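Local coordinates for acyl-CoA-binding domain-containing protein 1 (Oryza sativa Japonica Group, PDB 5H3G), which binds medium- and long-chain acyl-CoA esters with high affinity and may take part in phospholipid biosynthesis, at residues Asn28-Tyr36 against Ala58-Lys69. Sequence-based numbering, arbitrary orientation.
Sequences NKLILYGLY and AKWDAWKAVEGK
Tyr-33 lays its ring against the extended side chain of Lys-59, the two crossing at about a right angle. CG of Lys-59 stands over the centre of one ring face, 4.1 Å from the Tyr-33 centroid, a CH-pi contact; CB reaches the ring carbon CE2 and CD passes CE1 and CZ. A chi1 of 172°, which sets CG opposite the backbone N and beside the carbonyl carbon, carries the Tyr-33 ring across to Lys-59, whose O lies 3.4 Å from CE2. Leu-30, one turn earlier, covers the start of helix 57-64: CD1 packs on Ala-58 CB, while CD2 rests 3.8 Å from Lys-59 CG, so the lysine methylenes touch both side chains. Ala-62 CB fits against the backbone of 28-36, 3.3 Å from Leu-30 O. The absence of a side chain on Gly-34 lets the backbones close up: its CA lies 3.8 Å from Trp-63 CA and also faces Ala-62 O. Farther on, Val-66 CG2 meets Gly-34 O at 3.5 Å, and Val-66 CG1 touches Leu-35 CD2. The axes of 28-36 and 58-64 approach to 7.5 Å, their N-to-C directions 56° apart. Tyr-33, Gly-34, Leu-35 and Lys-59 belong to the acyl-CoA site inferred from relatives, as does Tyr-78, next to Leu-35. In this all-helical acyl-CoA-binding fold, the contact joins helix 26-41 to helix 57-64 and the turns after it; Trp-63 continues along helix 26-41 to Val-41, its NE1 hydrogen-bonded to Gly-42 O, while Leu-32 and Leu-35 touch helix 71-92.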
ATOM      1  N   ASN A  28       2.896  -4.593  -7.680  1.00 11.99           N
ATOM      2  CA  ASN A  28       3.366  -4.081  -6.404  1.00 12.96           C
ATOM      3  C   ASN A  28       2.727  -2.744  -6.069  1.00 10.98           C
ATOM      4  O   ASN A  28       2.413  -2.493  -4.902  1.00 12.72           O
ATOM      5  CB  ASN A  28       4.890  -3.993  -6.434  1.00 13.05           C
ATOM      6  CG  ASN A  28       5.507  -5.345  -6.655  1.00 15.81           C
ATOM      7  OD1 ASN A  28       5.755  -5.743  -7.795  1.00 17.61           O
ATOM      8  ND2 ASN A  28       5.687  -6.101  -5.569  1.00 15.89           N
ATOM      9  N   LYS A  29       2.489  -1.894  -7.077  1.00 11.06           N
ATOM     10  CA  LYS A  29       1.774  -0.648  -6.825  1.00 10.85           C
ATOM     11  C   LYS A  29       0.401  -0.925  -6.226  1.00 12.99           C
ATOM     12  O   LYS A  29      -0.050  -0.206  -5.324  1.00 14.46           O
ATOM     13  CB  LYS A  29       1.640   0.163  -8.118  1.00 11.18           C
ATOM     14  CG  LYS A  29       2.974   0.711  -8.606  1.00 23.51           C
ATOM     15  CD  LYS A  29       2.772   1.767  -9.687  1.00 28.21           C
ATOM     16  CE  LYS A  29       4.107   2.188 -10.282  1.00 39.10           C
ATOM     17  NZ  LYS A  29       3.973   3.237 -11.343  1.00 47.70           N
ATOM     18  N   LEU A  30      -0.264  -1.987  -6.690  1.00 12.06           N
ATOM     19  CA  LEU A  30      -1.592  -2.311  -6.172  1.00 11.58           C
ATOM     20  C   LEU A  30      -1.519  -2.793  -4.730  1.00 13.75           C
ATOM     21  O   LEU A  30      -2.377  -2.443  -3.911  1.00 12.82           O
ATOM     22  CB  LEU A  30      -2.260  -3.363  -7.060  1.00 12.30           C
ATOM     23  CG  LEU A  30      -2.790  -2.881  -8.408  1.00 13.78           C
ATOM     24  CD1 LEU A  30      -3.101  -4.062  -9.305  1.00 17.27           C
ATOM     25  CD2 LEU A  30      -4.043  -2.007  -8.179  1.00 15.03           C
ATOM     26  N   ILE A  31      -0.504  -3.598  -4.407  1.00 12.92           N
ATOM     27  CA  ILE A  31      -0.331  -4.054  -3.031  0.55 11.25           C
ATOM     28  C   ILE A  31      -0.126  -2.865  -2.101  1.00 14.95           C
ATOM     29  O   ILE A  31      -0.739  -2.778  -1.030  1.00 14.28           O
ATOM     30  CB  ILE A  31       0.832  -5.056  -2.945  0.55 14.30           C
ATOM     31  CG1 ILE A  31       0.416  -6.390  -3.570  0.55 12.56           C
ATOM     32  CG2 ILE A  31       1.278  -5.244  -1.496  0.55 15.73           C
ATOM     33  CD1 ILE A  31       1.570  -7.273  -3.930  0.55 12.60           C
ATOM     34  N   LEU A  32       0.725  -1.918  -2.505  1.00 10.40           N
ATOM     35  CA  LEU A  32       0.951  -0.735  -1.682  1.00 11.11           C
ATOM     36  C   LEU A  32      -0.314   0.100  -1.566  1.00 10.58           C
ATOM     37  O   LEU A  32      -0.620   0.626  -0.486  1.00 11.93           O
ATOM     38  CB  LEU A  32       2.087   0.117  -2.262  1.00 10.01           C
ATOM     39  CG  LEU A  32       3.480  -0.513  -2.251  1.00 11.40           C
ATOM     40  CD1 LEU A  32       4.532   0.510  -2.631  1.00 12.34           C
ATOM     41  CD2 LEU A  32       3.740  -1.101  -0.870  1.00 14.90           C
ATOM     42  N   TYR A  33      -1.050   0.251  -2.667  1.00 10.42           N
ATOM     43  CA  TYR A  33      -2.288   1.021  -2.626  1.00 11.29           C
ATOM     44  C   TYR A  33      -3.237   0.447  -1.585  1.00 11.44           C
ATOM     45  O   TYR A  33      -3.748   1.174  -0.727  1.00 12.40           O
ATOM     46  CB  TYR A  33      -2.945   1.061  -4.017  1.00 11.08           C
ATOM     47  CG  TYR A  33      -4.335   1.687  -4.007  1.00 11.56           C
ATOM     48  CD1 TYR A  33      -4.506   3.064  -4.123  1.00 17.44           C
ATOM     49  CD2 TYR A  33      -5.474   0.897  -3.847  1.00 11.96           C
ATOM     50  CE1 TYR A  33      -5.786   3.635  -4.094  1.00 15.79           C
ATOM     51  CE2 TYR A  33      -6.745   1.457  -3.800  1.00 12.53           C
ATOM     52  CZ  TYR A  33      -6.891   2.816  -3.934  1.00 16.69           C
ATOM     53  OH  TYR A  33      -8.167   3.347  -3.902  1.00 18.69           O
ATOM     54  N   GLY A  34      -3.472  -0.861  -1.632  1.00 13.46           N
ATOM     55  CA  GLY A  34      -4.449  -1.434  -0.718  1.00 14.68           C
ATOM     56  C   GLY A  34      -4.067  -1.241   0.734  1.00 13.74           C
ATOM     57  O   GLY A  34      -4.910  -0.896   1.570  1.00 13.41           O
ATOM     58  N   LEU A  35      -2.791  -1.458   1.057  1.00 12.17           N
ATOM     59  CA  LEU A  35      -2.342  -1.293   2.432  1.00 13.48           C
ATOM     60  C   LEU A  35      -2.369   0.168   2.848  1.00 13.24           C
ATOM     61  O   LEU A  35      -2.679   0.482   3.999  1.00 13.06           O
ATOM     62  CB  LEU A  35      -0.941  -1.870   2.608  1.00 11.91           C
ATOM     63  CG  LEU A  35      -0.888  -3.389   2.574  1.00 13.14           C
ATOM     64  CD1 LEU A  35       0.563  -3.828   2.443  1.00 14.79           C
ATOM     65  CD2 LEU A  35      -1.511  -3.875   3.857  1.00 14.14           C
ATOM     66  N   TYR A  36      -2.047   1.086   1.931  1.00 10.66           N
ATOM     67  CA  TYR A  36      -2.093   2.497   2.284  1.00 11.71           C
ATOM     68  C   TYR A  36      -3.515   2.933   2.609  1.00 11.21           C
ATOM     69  O   TYR A  36      -3.749   3.637   3.598  1.00 11.55           O
ATOM     70  CB  TYR A  36      -1.530   3.342   1.144  1.00 10.70           C
ATOM     71  CG  TYR A  36      -1.392   4.800   1.522  1.00 10.90           C
ATOM     72  CD1 TYR A  36      -0.268   5.257   2.183  1.00 10.93           C
ATOM     73  CD2 TYR A  36      -2.404   5.709   1.239  1.00 11.31           C
ATOM     74  CE1 TYR A  36      -0.132   6.602   2.530  1.00 12.39           C
ATOM     75  CE2 TYR A  36      -2.291   7.040   1.591  1.00 13.62           C
ATOM     76  CZ  TYR A  36      -1.147   7.489   2.239  1.00 12.18           C
ATOM     77  OH  TYR A  36      -1.022   8.816   2.584  1.00 14.12           O
ATOM     78  N   ALA A  58      -9.283  -3.169  -9.989  1.00 16.57           N
ATOM     79  CA  ALA A  58      -8.055  -3.725  -9.428  1.00 14.87           C
ATOM     80  C   ALA A  58      -7.662  -3.032  -8.128  1.00 13.81           C
ATOM     81  O   ALA A  58      -7.260  -3.700  -7.166  1.00 14.86           O
ATOM     82  CB  ALA A  58      -6.920  -3.634 -10.452  1.00 16.68           C
ATOM     83  N   LYS A  59      -7.739  -1.699  -8.087  1.00 13.85           N
ATOM     84  CA  LYS A  59      -7.440  -0.970  -6.856  1.00 15.18           C
ATOM     85  C   LYS A  59      -8.418  -1.336  -5.748  1.00 12.63           C
ATOM     86  O   LYS A  59      -8.016  -1.598  -4.610  1.00 13.49           O
ATOM     87  CB  LYS A  59      -7.471   0.538  -7.108  1.00 16.15           C
ATOM     88  CG  LYS A  59      -6.237   1.072  -7.815  1.00 19.82           C
ATOM     89  CD  LYS A  59      -6.309   2.587  -8.009  1.00 23.06           C
ATOM     90  CE  LYS A  59      -4.944   3.149  -8.386  1.00 29.45           C
ATOM     91  NZ  LYS A  59      -4.982   4.618  -8.671  1.00 30.61           N
ATOM     92  N   TRP A  60      -9.714  -1.346  -6.058  1.00 16.57           N
ATOM     93  CA  TRP A  60     -10.696  -1.706  -5.040  1.00 14.69           C
ATOM     94  C   TRP A  60     -10.437  -3.112  -4.508  1.00 13.82           C
ATOM     95  O   TRP A  60     -10.457  -3.344  -3.291  1.00 15.71           O
ATOM     96  CB  TRP A  60     -12.099  -1.588  -5.624  1.00 16.02           C
ATOM     97  CG  TRP A  60     -13.202  -1.761  -4.618  1.00 15.93           C
ATOM     98  CD1 TRP A  60     -13.927  -0.766  -4.029  1.00 20.13           C
ATOM     99  CD2 TRP A  60     -13.731  -2.996  -4.111  1.00 16.44           C
ATOM    100  NE1 TRP A  60     -14.861  -1.299  -3.178  1.00 21.72           N
ATOM    101  CE2 TRP A  60     -14.761  -2.665  -3.205  1.00 20.40           C
ATOM    102  CE3 TRP A  60     -13.426  -4.346  -4.322  1.00 17.12           C
ATOM    103  CZ2 TRP A  60     -15.493  -3.636  -2.519  1.00 24.52           C
ATOM    104  CZ3 TRP A  60     -14.159  -5.306  -3.644  1.00 23.66           C
ATOM    105  CH2 TRP A  60     -15.176  -4.945  -2.749  1.00 21.54           C
ATOM    106  N   ASP A  61     -10.137  -4.053  -5.405  1.00 13.54           N
ATOM    107  CA  ASP A  61      -9.848  -5.424  -4.990  1.00 14.39           C
ATOM    108  C   ASP A  61      -8.632  -5.487  -4.075  1.00 13.11           C
ATOM    109  O   ASP A  61      -8.606  -6.263  -3.113  1.00 14.15           O
ATOM    110  CB  ASP A  61      -9.630  -6.313  -6.215  1.00 16.36           C
ATOM    111  CG  ASP A  61     -10.932  -6.705  -6.902  1.00 18.07           C
ATOM    112  OD1 ASP A  61     -12.026  -6.507  -6.330  1.00 19.24           O
ATOM    113  OD2 ASP A  61     -10.861  -7.230  -8.032  1.00 18.64           O
ATOM    114  N   ALA A  62      -7.602  -4.682  -4.359  1.00 12.45           N
ATOM    115  CA  ALA A  62      -6.420  -4.706  -3.509  1.00 12.11           C
ATOM    116  C   ALA A  62      -6.753  -4.220  -2.107  1.00 12.41           C
ATOM    117  O   ALA A  62      -6.203  -4.712  -1.117  1.00 15.63           O
ATOM    118  CB  ALA A  62      -5.312  -3.847  -4.127  1.00 12.79           C
ATOM    119  N   TRP A  63      -7.650  -3.242  -2.006  1.00 12.73           N
ATOM    120  CA  TRP A  63      -8.040  -2.708  -0.709  1.00 13.20           C
ATOM    121  C   TRP A  63      -8.944  -3.697   0.022  1.00 15.55           C
ATOM    122  O   TRP A  63      -8.747  -3.978   1.210  1.00 15.43           O
ATOM    123  CB  TRP A  63      -8.726  -1.358  -0.938  1.00 13.57           C
ATOM    124  CG  TRP A  63      -9.125  -0.571   0.250  1.00 14.21           C
ATOM    125  CD1 TRP A  63      -8.842  -0.822   1.561  1.00 17.72           C
ATOM    126  CD2 TRP A  63      -9.887   0.638   0.224  1.00 15.42           C
ATOM    127  NE1 TRP A  63      -9.403   0.157   2.357  1.00 16.01           N
ATOM    128  CE2 TRP A  63     -10.047   1.064   1.555  1.00 16.43           C
ATOM    129  CE3 TRP A  63     -10.451   1.400  -0.801  1.00 15.75           C
ATOM    130  CZ2 TRP A  63     -10.753   2.221   1.884  1.00 16.54           C
ATOM    131  CZ3 TRP A  63     -11.158   2.541  -0.469  1.00 18.85           C
ATOM    132  CH2 TRP A  63     -11.299   2.939   0.858  1.00 17.63           C
ATOM    133  N   LYS A  64      -9.920  -4.257  -0.689  1.00 15.50           N
ATOM    134  CA  LYS A  64     -10.783  -5.289  -0.114  1.00 18.84           C
ATOM    135  C   LYS A  64      -9.969  -6.444   0.464  1.00 19.87           C
ATOM    136  O   LYS A  64     -10.328  -7.020   1.504  1.00 20.15           O
ATOM    137  CB  LYS A  64     -11.751  -5.785  -1.190  1.00 16.73           C
ATOM    138  CG  LYS A  64     -12.693  -6.907  -0.767  1.00 17.14           C
ATOM    139  CD  LYS A  64     -13.602  -6.502   0.368  1.00 20.27           C
ATOM    140  CE  LYS A  64     -14.637  -7.593   0.647  1.00 25.77           C
ATOM    141  NZ  LYS A  64     -15.650  -7.179   1.668  1.00 30.64           N
ATOM    142  N   ALA A  65      -8.849  -6.773  -0.181  1.00 19.72           N
ATOM    143  CA  ALA A  65      -8.067  -7.936   0.215  1.00 18.14           C
ATOM    144  C   ALA A  65      -7.440  -7.797   1.596  1.00 22.00           C
ATOM    145  O   ALA A  65      -7.108  -8.817   2.214  1.00 19.75           O
ATOM    146  CB  ALA A  65      -6.976  -8.214  -0.818  1.00 15.77           C
ATOM    147  N   VAL A  66      -7.259  -6.582   2.099  1.00 14.64           N
ATOM    148  CA  VAL A  66      -6.657  -6.391   3.412  1.00 16.45           C
ATOM    149  C   VAL A  66      -7.692  -5.909   4.424  1.00 17.10           C
ATOM    150  O   VAL A  66      -7.338  -5.391   5.482  1.00 17.22           O
ATOM    151  CB  VAL A  66      -5.443  -5.450   3.336  1.00 13.60           C
ATOM    152  CG1 VAL A  66      -4.305  -6.134   2.600  1.00 15.18           C
ATOM    153  CG2 VAL A  66      -5.824  -4.145   2.602  1.00 15.22           C
ATOM    154  N   GLU A  67      -8.975  -6.074   4.104  1.00 15.95           N
ATOM    155  CA  GLU A  67     -10.035  -5.727   5.039  1.00 17.82           C
ATOM    156  C   GLU A  67      -9.842  -6.446   6.372  1.00 18.67           C
ATOM    157  O   GLU A  67      -9.410  -7.602   6.415  1.00 20.40           O
ATOM    158  CB  GLU A  67     -11.396  -6.088   4.447  1.00 19.35           C
ATOM    159  CG  GLU A  67     -12.565  -5.543   5.253  1.00 23.71           C
ATOM    160  CD  GLU A  67     -13.884  -5.579   4.503  1.00 30.83           C
ATOM    161  OE1 GLU A  67     -14.054  -6.440   3.623  1.00 27.48           O
ATOM    162  OE2 GLU A  67     -14.756  -4.736   4.800  1.00 37.02           O
ATOM    163  N   GLY A  68     -10.144  -5.737   7.463  1.00 18.38           N
ATOM    164  CA  GLY A  68     -10.029  -6.276   8.803  1.00 25.48           C
ATOM    165  C   GLY A  68      -8.745  -5.950   9.539  1.00 27.44           C
ATOM    166  O   GLY A  68      -8.642  -6.275  10.731  1.00 29.06           O
ATOM    167  N   LYS A  69      -7.759  -5.330   8.887  1.00 19.45           N
ATOM    168  CA  LYS A  69      -6.509  -5.050   9.578  1.00 20.36           C
ATOM    169  C   LYS A  69      -6.622  -3.746  10.364  1.00 27.67           C
ATOM    170  O   LYS A  69      -7.120  -2.740   9.849  1.00 29.15           O
ATOM    171  CB  LYS A  69      -5.345  -4.965   8.583  1.00 19.12           C
ATOM    172  CG  LYS A  69      -5.075  -6.227   7.766  1.00 20.06           C
ATOM    173  CD  LYS A  69      -3.782  -6.051   6.966  1.00 22.02           C
ATOM    174  CE  LYS A  69      -3.426  -7.282   6.154  1.00 22.55           C
ATOM    175  NZ  LYS A  69      -2.914  -8.404   6.989  1.00 23.54           N
TER